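Local coordinates for nicotinate-nucleotide pyrophosphorylase (Francisella tularensis subsp. tularensis, PDB 3TQV), which probably catalyses the transfer of a phosphoribosyl group to quinolinate with loss of carbon dioxide, giving nicotinate mononucleotide and diphosphate on the route to NAD(+), at residues Y172-N177 / A186-K191; Q213-K218 / S237-K242; E230-A235 / L245-N250. One frame throughout, in Å; residues are numbered along the deposited sequence.

Contact 1 of 3, residues Y172-N177 / A186-K191; sequences YLIKEN and AKAVTK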
ATOM      1  N   TYR B 172      20.965  -9.086 -12.178  1.00 21.56           N
ATOM      2  CA  TYR B 172      22.030  -8.152 -11.818  1.00 21.27           C
ATOM      3  C   TYR B 172      21.589  -6.758 -12.143  1.00 17.02           C
ATOM      4  O   TYR B 172      21.050  -6.550 -13.211  1.00 14.14           O
ATOM      5  CB  TYR B 172      23.287  -8.420 -12.648  1.00 23.42           C
ATOM      6  CG  TYR B 172      24.238  -9.426 -12.076  1.00 24.87           C
ATOM      7  CD1 TYR B 172      24.671  -9.337 -10.753  1.00 24.30           C
ATOM      8  CD2 TYR B 172      24.727 -10.461 -12.863  1.00 26.40           C
ATOM      9  CE1 TYR B 172      25.571 -10.265 -10.229  1.00 21.25           C
ATOM     10  CE2 TYR B 172      25.622 -11.397 -12.354  1.00 29.80           C
ATOM     11  CZ  TYR B 172      26.039 -11.297 -11.036  1.00 28.79           C
ATOM     12  OH  TYR B 172      26.922 -12.230 -10.538  1.00 32.13           O
ATOM     13  N   LEU B 173      21.826  -5.801 -11.247  1.00 24.40           N
ATOM     14  CA  LEU B 173      21.534  -4.394 -11.554  1.00 26.31           C
ATOM     15  C   LEU B 173      22.660  -3.508 -11.104  1.00 27.53           C
ATOM     16  O   LEU B 173      22.747  -3.159  -9.935  1.00 29.34           O
ATOM     17  CB  LEU B 173      20.218  -3.912 -10.933  1.00 27.42           C
ATOM     18  CG  LEU B 173      19.820  -2.466 -11.298  1.00 26.85           C
ATOM     19  CD1 LEU B 173      20.093  -2.141 -12.776  1.00 20.91           C
ATOM     20  CD2 LEU B 173      18.361  -2.152 -10.946  1.00 23.34           C
ATOM     21  N   ILE B 174      23.530  -3.153 -12.041  1.00 14.82           N
ATOM     22  CA  ILE B 174      24.753  -2.423 -11.723  1.00 15.61           C
ATOM     23  C   ILE B 174      24.537  -0.927 -11.808  1.00 17.02           C
ATOM     24  O   ILE B 174      24.224  -0.416 -12.887  1.00 17.01           O
ATOM     25  CB  ILE B 174      25.884  -2.792 -12.671  1.00 15.83           C
ATOM     26  CG1 ILE B 174      26.128  -4.308 -12.627  1.00 18.59           C
ATOM     27  CG2 ILE B 174      27.147  -1.997 -12.319  1.00 19.03           C
ATOM     28  CD1 ILE B 174      26.912  -4.845 -13.810  1.00 20.41           C
ATOM     29  N   LYS B 175      24.725  -0.245 -10.668  1.00 33.14           N
ATOM     30  CA  LYS B 175      24.442   1.189 -10.503  1.00 35.64           C
ATOM     31  C   LYS B 175      25.706   2.037 -10.312  1.00 40.58           C
ATOM     32  O   LYS B 175      26.816   1.500 -10.243  1.00 40.89           O
ATOM     33  CB  LYS B 175      23.496   1.408  -9.313  1.00 37.29           C
ATOM     34  CG  LYS B 175      22.087   0.888  -9.544  1.00 39.89           C
ATOM     35  CD  LYS B 175      21.210   1.066  -8.318  1.00 33.52           C
ATOM     36  CE  LYS B 175      19.752   0.740  -8.633  1.00 52.31           C
ATOM     37  NZ  LYS B 175      19.076  -0.070  -7.565  1.00 54.76           N
ATOM     38  N   GLU B 176      25.522   3.360 -10.239  1.00 28.61           N
ATOM     39  CA  GLU B 176      26.603   4.303  -9.941  1.00 28.12           C
ATOM     40  C   GLU B 176      27.405   3.768  -8.759  1.00 35.38           C
ATOM     41  O   GLU B 176      28.621   3.561  -8.852  1.00 34.63           O
ATOM     42  CB  GLU B 176      26.026   5.702  -9.609  1.00 29.37           C
ATOM     43  CG  GLU B 176      27.060   6.795  -9.237  1.00 52.11           C
ATOM     44  CD  GLU B 176      26.879   7.385  -7.816  1.00 55.36           C
ATOM     45  OE1 GLU B 176      26.078   6.845  -7.015  1.00 51.27           O
ATOM     46  OE2 GLU B 176      27.548   8.398  -7.499  1.00 50.46           O
ATOM     47  N   ASN B 177      26.702   3.534  -7.654  1.00 42.32           N
ATOM     48  CA  ASN B 177      27.307   3.003  -6.436  1.00 35.96           C
ATOM     49  C   ASN B 177      28.174   1.768  -6.718  1.00 36.12           C
ATOM     50  O   ASN B 177      29.249   1.634  -6.148  1.00 39.47           O
ATOM     51  CB  ASN B 177      26.236   2.709  -5.355  1.00 30.55           C
ATOM     52  CG  ASN B 177      25.576   3.994  -4.777  1.00 41.11           C
ATOM     53  OD1 ASN B 177      24.345   4.087  -4.674  1.00 41.30           O
ATOM     54  ND2 ASN B 177      26.400   4.965  -4.376  1.00 43.08           N
ATOM     55  N   ALA B 186      33.122  -1.852 -17.336  1.00 29.02           N
ATOM     56  CA  ALA B 186      33.705  -3.078 -17.893  1.00 35.99           C
ATOM     57  C   ALA B 186      34.076  -4.064 -16.788  1.00 42.91           C
ATOM     58  O   ALA B 186      33.825  -5.265 -16.915  1.00 39.12           O
ATOM     59  CB  ALA B 186      34.917  -2.775 -18.772  1.00 32.93           C
ATOM     60  N   LYS B 187      34.669  -3.560 -15.707  1.00 36.61           N
ATOM     61  CA  LYS B 187      35.053  -4.425 -14.600  1.00 42.86           C
ATOM     62  C   LYS B 187      33.815  -5.082 -14.038  1.00 37.06           C
ATOM     63  O   LYS B 187      33.727  -6.310 -13.966  1.00 38.41           O
ATOM     64  CB  LYS B 187      35.779  -3.641 -13.505  1.00 44.42           C
ATOM     65  CG  LYS B 187      37.215  -3.269 -13.856  1.00 68.35           C
ATOM     66  CD  LYS B 187      37.890  -2.475 -12.745  1.00 72.13           C
ATOM     67  CE  LYS B 187      39.295  -2.019 -13.149  1.00 87.59           C
ATOM     68  NZ  LYS B 187      39.931  -1.145 -12.120  1.00 93.12           N
ATOM     69  N   ALA B 188      32.848  -4.242 -13.680  1.00 38.66           N
ATOM     70  CA  ALA B 188      31.622  -4.663 -13.007  1.00 28.42           C
ATOM     71  C   ALA B 188      30.884  -5.784 -13.735  1.00 21.15           C
ATOM     72  O   ALA B 188      30.575  -6.829 -13.151  1.00 22.23           O
ATOM     73  CB  ALA B 188      30.703  -3.468 -12.817  1.00 22.99           C
ATOM     74  N   VAL B 189      30.588  -5.551 -15.005  1.00 21.32           N
ATOM     75  CA  VAL B 189      29.934  -6.563 -15.839  1.00 26.46           C
ATOM     76  C   VAL B 189      30.778  -7.861 -15.909  1.00 28.47           C
ATOM     77  O   VAL B 189      30.286  -8.961 -15.643  1.00 22.27           O
ATOM     78  CB  VAL B 189      29.619  -5.993 -17.265  1.00 24.37           C
ATOM     79  CG1 VAL B 189      28.925  -7.028 -18.137  1.00 23.19           C
ATOM     80  CG2 VAL B 189      28.785  -4.693 -17.154  1.00 12.72           C
ATOM     81  N   THR B 190      32.056  -7.717 -16.228  1.00 29.17           N
ATOM     82  CA  THR B 190      32.958  -8.850 -16.270  1.00 27.16           C
ATOM     83  C   THR B 190      32.958  -9.688 -14.979  1.00 23.83           C
ATOM     84  O   THR B 190      32.762 -10.915 -15.017  1.00 15.89           O
ATOM     85  CB  THR B 190      34.373  -8.388 -16.602  1.00 35.13           C
ATOM     86  OG1 THR B 190      34.378  -7.827 -17.923  1.00 37.16           O
ATOM     87  CG2 THR B 190      35.353  -9.553 -16.522  1.00 26.41           C
ATOM     88  N   LYS B 191      33.176  -9.044 -13.834  1.00 40.07           N
ATOM     89  CA  LYS B 191      33.053  -9.756 -12.567  1.00 33.22           C
ATOM     90  C   LYS B 191      31.679 -10.429 -12.490  1.00 27.84           C
ATOM     91  O   LYS B 191      31.565 -11.587 -12.097  1.00 25.14           O
ATOM     92  CB  LYS B 191      33.235  -8.807 -11.387  1.00 34.17           C
ATOM     93  CG  LYS B 191      32.826  -9.408 -10.046  1.00 31.84           C
ATOM     94  CD  LYS B 191      34.027  -9.843  -9.208  1.00 35.09           C
ATOM     95  CE  LYS B 191      34.644  -8.667  -8.459  1.00 51.49           C
ATOM     96  NZ  LYS B 191      35.813  -9.059  -7.616  1.00 60.31           N
TER
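Ile174, at the end of strand 171-174, faces helix 185-195, and its CA lies 7.3 Å from the CA of Ala188, the shortest distance between CA atoms of the two segments. Beyond it the chain leaves the strand at Lys175, the N-cap of helix 176-180, while residues 186-191 are helical throughout. The junction is apolar and buried, and Ile174 supplies nearly all of the strand side. Its two branches are shared out: CG2, anti to the backbone N, rests on the methyl of Ala188 (CG2 to CB, 3.9 Å), whereas CG1, beside that N (chi1 -57°), carries CD1 on to Val189, where Ile174 CD1 meets Val189 CG2 at 3.8 Å. The isoleucine and valine side chains cross at about a right angle, and Ile174 CD1 also lies near the backbone N of Val189 (3.9 Å). On the helix, Ala186 O accepts both Thr190 N and Thr190 OG1, which reach it from opposite faces of its carbonyl plane; the hydroxyl bond, Thr190 OG1 to Ala186 O, is 2.8 Å long. Leu40 of the second subunit also packs on Ile174, and the backbones of Tyr172 and Ile174 are hydrogen-bonded to strand 200-205. Strand and outer helix joined in this way are characteristic of the alpha/beta-barrel domain of quinolinate phosphoribosyltransferases, in which Lys175, just past the strand end, is predicted to bind substrate.

Contact 2 of 3, residues Q213-K218 / S237-K242; sequences QAIAAK and SIARGK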
ATOM      1  N   GLN B 213      29.869   2.316 -22.912  1.00 29.62           N
ATOM      2  CA  GLN B 213      30.606   1.399 -22.066  1.00 34.16           C
ATOM      3  C   GLN B 213      29.840   0.092 -21.840  1.00 34.70           C
ATOM      4  O   GLN B 213      30.350  -1.001 -22.079  1.00 33.63           O
ATOM      5  CB  GLN B 213      30.909   2.058 -20.719  1.00 32.36           C
ATOM      6  CG  GLN B 213      31.931   3.185 -20.787  1.00 34.21           C
ATOM      7  CD  GLN B 213      32.306   3.699 -19.409  1.00 37.43           C
ATOM      8  OE1 GLN B 213      32.195   4.886 -19.129  1.00 37.41           O
ATOM      9  NE2 GLN B 213      32.749   2.803 -18.545  1.00 37.38           N
ATOM     10  N   ALA B 214      28.607   0.219 -21.372  1.00 18.31           N
ATOM     11  CA  ALA B 214      27.823  -0.937 -20.982  1.00 15.51           C
ATOM     12  C   ALA B 214      27.540  -1.785 -22.206  1.00 20.89           C
ATOM     13  O   ALA B 214      27.497  -3.015 -22.125  1.00 20.21           O
ATOM     14  CB  ALA B 214      26.546  -0.501 -20.307  1.00 14.76           C
ATOM     15  N   ILE B 215      27.360  -1.119 -23.343  1.00 25.25           N
ATOM     16  CA  ILE B 215      27.216  -1.800 -24.630  1.00 24.65           C
ATOM     17  C   ILE B 215      28.520  -2.501 -25.000  1.00 29.53           C
ATOM     18  O   ILE B 215      28.516  -3.657 -25.430  1.00 31.26           O
ATOM     19  CB  ILE B 215      26.815  -0.797 -25.736  1.00 25.15           C
ATOM     20  CG1 ILE B 215      25.323  -0.486 -25.639  1.00 23.62           C
ATOM     21  CG2 ILE B 215      27.190  -1.311 -27.130  1.00 24.72           C
ATOM     22  CD1 ILE B 215      24.846   0.514 -26.641  1.00 21.23           C
ATOM     23  N   ALA B 216      29.634  -1.792 -24.813  1.00 33.17           N
ATOM     24  CA  ALA B 216      30.956  -2.328 -25.111  1.00 42.32           C
ATOM     25  C   ALA B 216      31.291  -3.493 -24.198  1.00 39.08           C
ATOM     26  O   ALA B 216      32.026  -4.393 -24.583  1.00 48.70           O
ATOM     27  CB  ALA B 216      32.012  -1.235 -24.985  1.00 34.84           C
ATOM     28  N   ALA B 217      30.741  -3.465 -22.989  1.00 30.99           N
ATOM     29  CA  ALA B 217      30.992  -4.503 -21.989  1.00 31.64           C
ATOM     30  C   ALA B 217      30.014  -5.657 -22.150  1.00 30.91           C
ATOM     31  O   ALA B 217      30.014  -6.593 -21.362  1.00 28.03           O
ATOM     32  CB  ALA B 217      30.904  -3.930 -20.587  1.00 29.91           C
ATOM     33  N   LYS B 218      29.184  -5.564 -23.180  1.00 37.99           N
ATOM     34  CA  LYS B 218      28.244  -6.620 -23.531  1.00 44.84           C
ATOM     35  C   LYS B 218      27.213  -6.925 -22.430  1.00 42.55           C
ATOM     36  O   LYS B 218      26.990  -8.085 -22.054  1.00 34.65           O
ATOM     37  CB  LYS B 218      28.994  -7.868 -23.996  1.00 47.80           C
ATOM     38  CG  LYS B 218      29.956  -7.577 -25.134  1.00 50.99           C
ATOM     39  CD  LYS B 218      30.373  -8.822 -25.893  1.00 56.57           C
ATOM     40  CE  LYS B 218      31.122  -8.437 -27.164  1.00 68.54           C
ATOM     41  NZ  LYS B 218      30.305  -7.578 -28.067  1.00 62.06           N
ATOM     42  N   SER B 237      19.077   4.917 -31.200  1.00 26.15           N
ATOM     43  CA  SER B 237      19.928   4.700 -32.379  1.00 27.82           C
ATOM     44  C   SER B 237      21.151   3.858 -32.040  1.00 28.77           C
ATOM     45  O   SER B 237      21.462   2.880 -32.727  1.00 36.63           O
ATOM     46  CB  SER B 237      20.401   6.017 -33.000  1.00 27.95           C
ATOM     47  OG  SER B 237      19.374   6.640 -33.742  1.00 36.14           O
ATOM     48  N   ILE B 238      21.848   4.255 -30.982  1.00 25.69           N
ATOM     49  CA  ILE B 238      23.039   3.548 -30.544  1.00 26.27           C
ATOM     50  C   ILE B 238      22.749   2.091 -30.194  1.00 25.77           C
ATOM     51  O   ILE B 238      23.574   1.215 -30.451  1.00 32.31           O
ATOM     52  CB  ILE B 238      23.690   4.271 -29.333  1.00 25.60           C
ATOM     53  CG1 ILE B 238      24.188   5.657 -29.760  1.00 24.20           C
ATOM     54  CG2 ILE B 238      24.820   3.445 -28.733  1.00 21.90           C
ATOM     55  CD1 ILE B 238      24.771   6.471 -28.637  1.00 18.90           C
ATOM     56  N   ALA B 239      21.576   1.833 -29.627  1.00 15.50           N
ATOM     57  CA  ALA B 239      21.341   0.539 -28.995  1.00 20.86           C
ATOM     58  C   ALA B 239      20.635  -0.443 -29.906  1.00 17.96           C
ATOM     59  O   ALA B 239      20.655  -1.653 -29.662  1.00 19.47           O
ATOM     60  CB  ALA B 239      20.574   0.699 -27.658  1.00  9.07           C
ATOM     61  N   ARG B 240      20.009   0.086 -30.953  1.00 26.39           N
ATOM     62  CA  ARG B 240      19.252  -0.730 -31.884  1.00 22.31           C
ATOM     63  C   ARG B 240      20.081  -1.928 -32.333  1.00 27.61           C
ATOM     64  O   ARG B 240      21.156  -1.779 -32.923  1.00 32.03           O
ATOM     65  CB  ARG B 240      18.817   0.107 -33.080  1.00 28.83           C
ATOM     66  CG  ARG B 240      17.848  -0.598 -34.003  1.00 30.03           C
ATOM     67  CD  ARG B 240      17.680   0.114 -35.343  1.00 22.88           C
ATOM     68  NE  ARG B 240      17.523   1.566 -35.231  1.00 28.62           N
ATOM     69  CZ  ARG B 240      16.486   2.183 -34.672  1.00 24.93           C
ATOM     70  NH1 ARG B 240      15.494   1.476 -34.132  1.00 20.96           N
ATOM     71  NH2 ARG B 240      16.455   3.513 -34.636  1.00 21.53           N
ATOM     72  N   GLY B 241      19.576  -3.113 -32.006  1.00 38.08           N
ATOM     73  CA  GLY B 241      20.206  -4.370 -32.358  1.00 37.02           C
ATOM     74  C   GLY B 241      21.323  -4.794 -31.425  1.00 40.97           C
ATOM     75  O   GLY B 241      21.878  -5.882 -31.565  1.00 50.04           O
ATOM     76  N   LYS B 242      21.661  -3.930 -30.474  1.00 48.67           N
ATOM     77  CA  LYS B 242      22.778  -4.188 -29.574  1.00 47.81           C
ATOM     78  C   LYS B 242      22.290  -4.610 -28.190  1.00 45.78           C
ATOM     79  O   LYS B 242      22.352  -5.791 -27.841  1.00 45.24           O
ATOM     80  CB  LYS B 242      23.665  -2.951 -29.462  1.00 49.30           C
ATOM     81  CG  LYS B 242      24.199  -2.440 -30.783  1.00 58.37           C
ATOM     82  CD  LYS B 242      25.598  -2.962 -31.065  1.00 63.10           C
ATOM     83  CE  LYS B 242      26.272  -2.111 -32.122  1.00 55.60           C
ATOM     84  NZ  LYS B 242      25.312  -1.739 -33.202  1.00 63.24           N
TER
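Ile215 reaches from the last turn of helix 208-216 toward the end of helix 229-239, its CB directed at residues 237-242. From CB the chain divides: CG2 stands anti to the backbone N, while CG1 lies beside that N (chi1 -79°) and, with chi2 at 178°, holds CD1 at full extension. It is this terminal methyl that makes the contact. CD1 of Ile215 meets CG2 of Ile238 at 3.6 Å and passes 4.1 Å from Ile238 O; beyond, it comes to 4.2 Å from the CA of Ala239 and 4.4 Å from its CB. Ile238 thus offers its short branch, and the two isoleucines cross obliquely. Both helices belong to the outer layer of the alpha/beta barrel, and the contact joins their C-terminal ends as neighbours in that layer, away from the predicted substrate site. Each helix ends just past the touching residues. Lys218, with positive phi (61°), closes helix 208-216 in a Schellman motif, its N bonded to Ile215 O at 3.0 Å. In the other segment Arg240 is the first residue to leave helical angles, and Lys242 N bonds back to Ala239 O. The nearest pair of CA atoms is that of Ile215 and Lys242, 7.1 Å apart, where the Lys242 CB points at helix 208-216 but the amine end leads away. Leu211 and Asn212, one turn earlier on that helix, also pack against Ile238.

Contact 3 of 3, residues E230-A235 / L245-N250; sequences EDIDIA and LEVSGN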
ATOM      1  N   GLU B 230      15.723  14.050 -26.325  1.00 30.65           N
ATOM      2  CA  GLU B 230      16.799  13.959 -27.294  1.00 28.02           C
ATOM      3  C   GLU B 230      17.821  12.842 -26.996  1.00 24.83           C
ATOM      4  O   GLU B 230      18.199  12.084 -27.886  1.00 20.87           O
ATOM      5  CB  GLU B 230      17.503  15.304 -27.402  1.00 29.18           C
ATOM      6  CG  GLU B 230      18.742  15.266 -28.289  1.00 41.45           C
ATOM      7  CD  GLU B 230      19.946  15.933 -27.650  1.00 39.79           C
ATOM      8  OE1 GLU B 230      20.120  15.779 -26.423  1.00 40.23           O
ATOM      9  OE2 GLU B 230      20.709  16.617 -28.372  1.00 31.81           O
ATOM     10  N   ASP B 231      18.274  12.739 -25.753  1.00 34.44           N
ATOM     11  CA  ASP B 231      19.259  11.715 -25.429  1.00 31.86           C
ATOM     12  C   ASP B 231      18.663  10.321 -25.545  1.00 31.99           C
ATOM     13  O   ASP B 231      19.340   9.380 -25.959  1.00 26.68           O
ATOM     14  CB  ASP B 231      19.852  11.923 -24.043  1.00 29.89           C
ATOM     15  CG  ASP B 231      20.920  12.977 -24.036  1.00 42.99           C
ATOM     16  OD1 ASP B 231      21.426  13.293 -25.128  1.00 34.99           O
ATOM     17  OD2 ASP B 231      21.257  13.485 -22.947  1.00 44.58           O
ATOM     18  N   ILE B 232      17.397  10.185 -25.172  1.00 25.40           N
ATOM     19  CA  ILE B 232      16.724   8.916 -25.366  1.00 26.40           C
ATOM     20  C   ILE B 232      16.780   8.594 -26.862  1.00 21.03           C
ATOM     21  O   ILE B 232      17.065   7.456 -27.254  1.00 19.41           O
ATOM     22  CB  ILE B 232      15.265   8.934 -24.868  1.00 22.18           C
ATOM     23  CG1 ILE B 232      15.213   9.219 -23.367  1.00 26.56           C
ATOM     24  CG2 ILE B 232      14.610   7.598 -25.137  1.00 21.05           C
ATOM     25  CD1 ILE B 232      13.828   9.466 -22.828  1.00 27.98           C
ATOM     26  N   ASP B 233      16.528   9.598 -27.699  1.00 23.03           N
ATOM     27  CA  ASP B 233      16.588   9.385 -29.137  1.00 20.11           C
ATOM     28  C   ASP B 233      17.955   8.876 -29.550  1.00 19.63           C
ATOM     29  O   ASP B 233      18.057   7.850 -30.216  1.00 22.14           O
ATOM     30  CB  ASP B 233      16.229  10.657 -29.900  1.00 23.39           C
ATOM     31  CG  ASP B 233      14.750  10.969 -29.828  1.00 28.62           C
ATOM     32  OD1 ASP B 233      13.944   9.998 -29.878  1.00 21.40           O
ATOM     33  OD2 ASP B 233      14.409  12.172 -29.708  1.00 35.13           O
ATOM     34  N   ILE B 234      19.004   9.586 -29.145  1.00 20.56           N
ATOM     35  CA  ILE B 234      20.367   9.144 -29.414  1.00 22.66           C
ATOM     36  C   ILE B 234      20.566   7.689 -29.018  1.00 25.92           C
ATOM     37  O   ILE B 234      21.103   6.896 -29.790  1.00 25.76           O
ATOM     38  CB  ILE B 234      21.383   9.921 -28.581  1.00 28.23           C
ATOM     39  CG1 ILE B 234      21.165  11.434 -28.709  1.00 35.75           C
ATOM     40  CG2 ILE B 234      22.791   9.491 -28.964  1.00 19.73           C
ATOM     41  CD1 ILE B 234      21.519  12.020 -30.060  1.00 29.50           C
ATOM     42  N   ALA B 235      20.148   7.370 -27.791  1.00 24.82           N
ATOM     43  CA  ALA B 235      20.354   6.057 -27.181  1.00 22.23           C
ATOM     44  C   ALA B 235      19.756   4.960 -28.031  1.00 26.99           C
ATOM     45  O   ALA B 235      20.428   3.976 -28.361  1.00 27.44           O
ATOM     46  CB  ALA B 235      19.758   6.018 -25.760  1.00 21.43           C
ATOM     47  N   LEU B 245      16.825  -1.603 -24.124  1.00 15.15           N
ATOM     48  CA  LEU B 245      16.829  -0.332 -23.394  1.00 11.63           C
ATOM     49  C   LEU B 245      15.577  -0.189 -22.538  1.00 15.58           C
ATOM     50  O   LEU B 245      14.456  -0.450 -23.008  1.00 17.53           O
ATOM     51  CB  LEU B 245      16.895   0.867 -24.344  1.00 15.78           C
ATOM     52  CG  LEU B 245      18.196   1.308 -24.999  1.00 16.81           C
ATOM     53  CD1 LEU B 245      17.938   2.572 -25.805  1.00 18.60           C
ATOM     54  CD2 LEU B 245      19.297   1.544 -23.978  1.00 11.34           C
ATOM     55  N   GLU B 246      15.783   0.242 -21.291  1.00 23.04           N
ATOM     56  CA  GLU B 246      14.710   0.522 -20.335  1.00 20.18           C
ATOM     57  C   GLU B 246      14.863   1.957 -19.797  1.00 25.10           C
ATOM     58  O   GLU B 246      15.940   2.345 -19.360  1.00 21.00           O
ATOM     59  CB  GLU B 246      14.746  -0.524 -19.212  1.00 20.14           C
ATOM     60  CG  GLU B 246      13.858  -0.242 -18.013  1.00 21.11           C
ATOM     61  CD  GLU B 246      14.099  -1.207 -16.840  1.00 21.74           C
ATOM     62  OE1 GLU B 246      15.144  -1.891 -16.791  1.00 13.63           O
ATOM     63  OE2 GLU B 246      13.223  -1.286 -15.957  1.00 24.23           O
ATOM     64  N   VAL B 247      13.793   2.750 -19.860  1.00 20.96           N
ATOM     65  CA  VAL B 247      13.854   4.172 -19.467  1.00 22.17           C
ATOM     66  C   VAL B 247      13.293   4.448 -18.070  1.00 23.61           C
ATOM     67  O   VAL B 247      12.154   4.118 -17.781  1.00 23.97           O
ATOM     68  CB  VAL B 247      13.121   5.103 -20.477  1.00 21.03           C
ATOM     69  CG1 VAL B 247      12.880   6.490 -19.858  1.00 18.41           C
ATOM     70  CG2 VAL B 247      13.890   5.225 -21.773  1.00 22.71           C
ATOM     71  N   SER B 248      14.103   5.055 -17.206  1.00 22.94           N
ATOM     72  CA  SER B 248      13.676   5.423 -15.856  1.00 25.42           C
ATOM     73  C   SER B 248      13.873   6.908 -15.614  1.00 32.28           C
ATOM     74  O   SER B 248      14.909   7.458 -15.974  1.00 32.11           O
ATOM     75  CB  SER B 248      14.465   4.645 -14.809  1.00 22.86           C
ATOM     76  OG  SER B 248      14.112   5.065 -13.507  1.00 18.80           O
ATOM     77  N   GLY B 249      12.890   7.554 -14.998  1.00 36.18           N
ATOM     78  CA  GLY B 249      12.974   8.981 -14.734  1.00 31.36           C
ATOM     79  C   GLY B 249      11.684   9.475 -14.119  1.00 32.44           C
ATOM     80  O   GLY B 249      10.986  10.295 -14.713  1.00 33.62           O
ATOM     81  N   ASN B 250      11.374   8.948 -12.936  1.00 41.82           N
ATOM     82  CA  ASN B 250      10.128   9.226 -12.219  1.00 49.43           C
ATOM     83  C   ASN B 250       8.928   9.390 -13.149  1.00 45.80           C
ATOM     84  O   ASN B 250       8.332  10.458 -13.219  1.00 48.87           O
ATOM     85  CB  ASN B 250      10.301  10.464 -11.325  1.00 51.69           C
ATOM     86  CG  ASN B 250       9.155  10.652 -10.339  1.00 64.09           C
ATOM     87  OD1 ASN B 250       8.401   9.714 -10.046  1.00 55.79           O
ATOM     88  ND2 ASN B 250       9.025  11.867  -9.816  1.00 49.13           N
TER
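Apolar contact between Ala235 and Leu245 and between Ile232 and Val247 fastens helix 229-239 to strand 244-248. At the first pair, Leu245 CD1 reaches the methyl of Ala235 at 3.9 Å and also lies against the backbone, 3.7 Å from Ala235 C and 3.8 Å from Ala235 O. The leucine CG sits beside its own backbone N (chi1 -78°), and chi2, near 180°, extends CD1 to the helix; alanine's small side chain lets that methyl settle against the main chain as well. At the second pair one methyl from each residue is used: Ile232 CG2 and Val247 CG2 stand 4.2 Å apart, the side chains crossing at about a right angle. The isoleucine CB does not point straight at the strand, but its CG2, anti to the backbone N, ends close to it. All four residues are buried.

The helix and strand are consecutive parts of the beta-alpha-beta unit formed by strand 221-225, helix 229-239 and strand 244-248, one of the repeated crossovers of the alpha/beta barrel. Leu224 of the preceding strand packs on both Ala235 and Val247, and Leu211 of helix 208-216 touches Ala235 and Leu245.

Main-chain hydrogen bonds run within the helix and between the strand and its neighbours in the sheet. Within the helix, Ala235 N bonds to Asp231 O at 2.8 Å and Ile234 N to Glu230 O at 2.9 Å. The strand pairs on either side through its backbone, Glu246 with Val222 and Leu224, Leu245 with Phe266, and Val247 with Phe266 and Ser268.

Ser248, Gly249 and Asn250 are predicted to bind substrate; Ser248 ends the strand, and Gly249 and Asn250 lie in the loop beyond it.

Following the chain from the N terminus, contact 1 comes first: it closes the short excursion from strand 171-174 through helix 176-180 to helix 185-195, and is complete before contact 2 opens. Contact 2 then spans strand 221-225 and most of helix 229-239, joining two helices of the barrel's outer layer. Contact 3 opens inside that span and closes beyond it, so the two cross, both drawing on helix 229-239. They meet where Ala239 CB packs on Leu245 CG at 3.6 Å. Contacts 1 and 2 touch between Val189 and Ala217, linking helix 185-195 to the turn just past helix 208-216. Contacts 1 and 3 do not touch but both reach the parallel sheet.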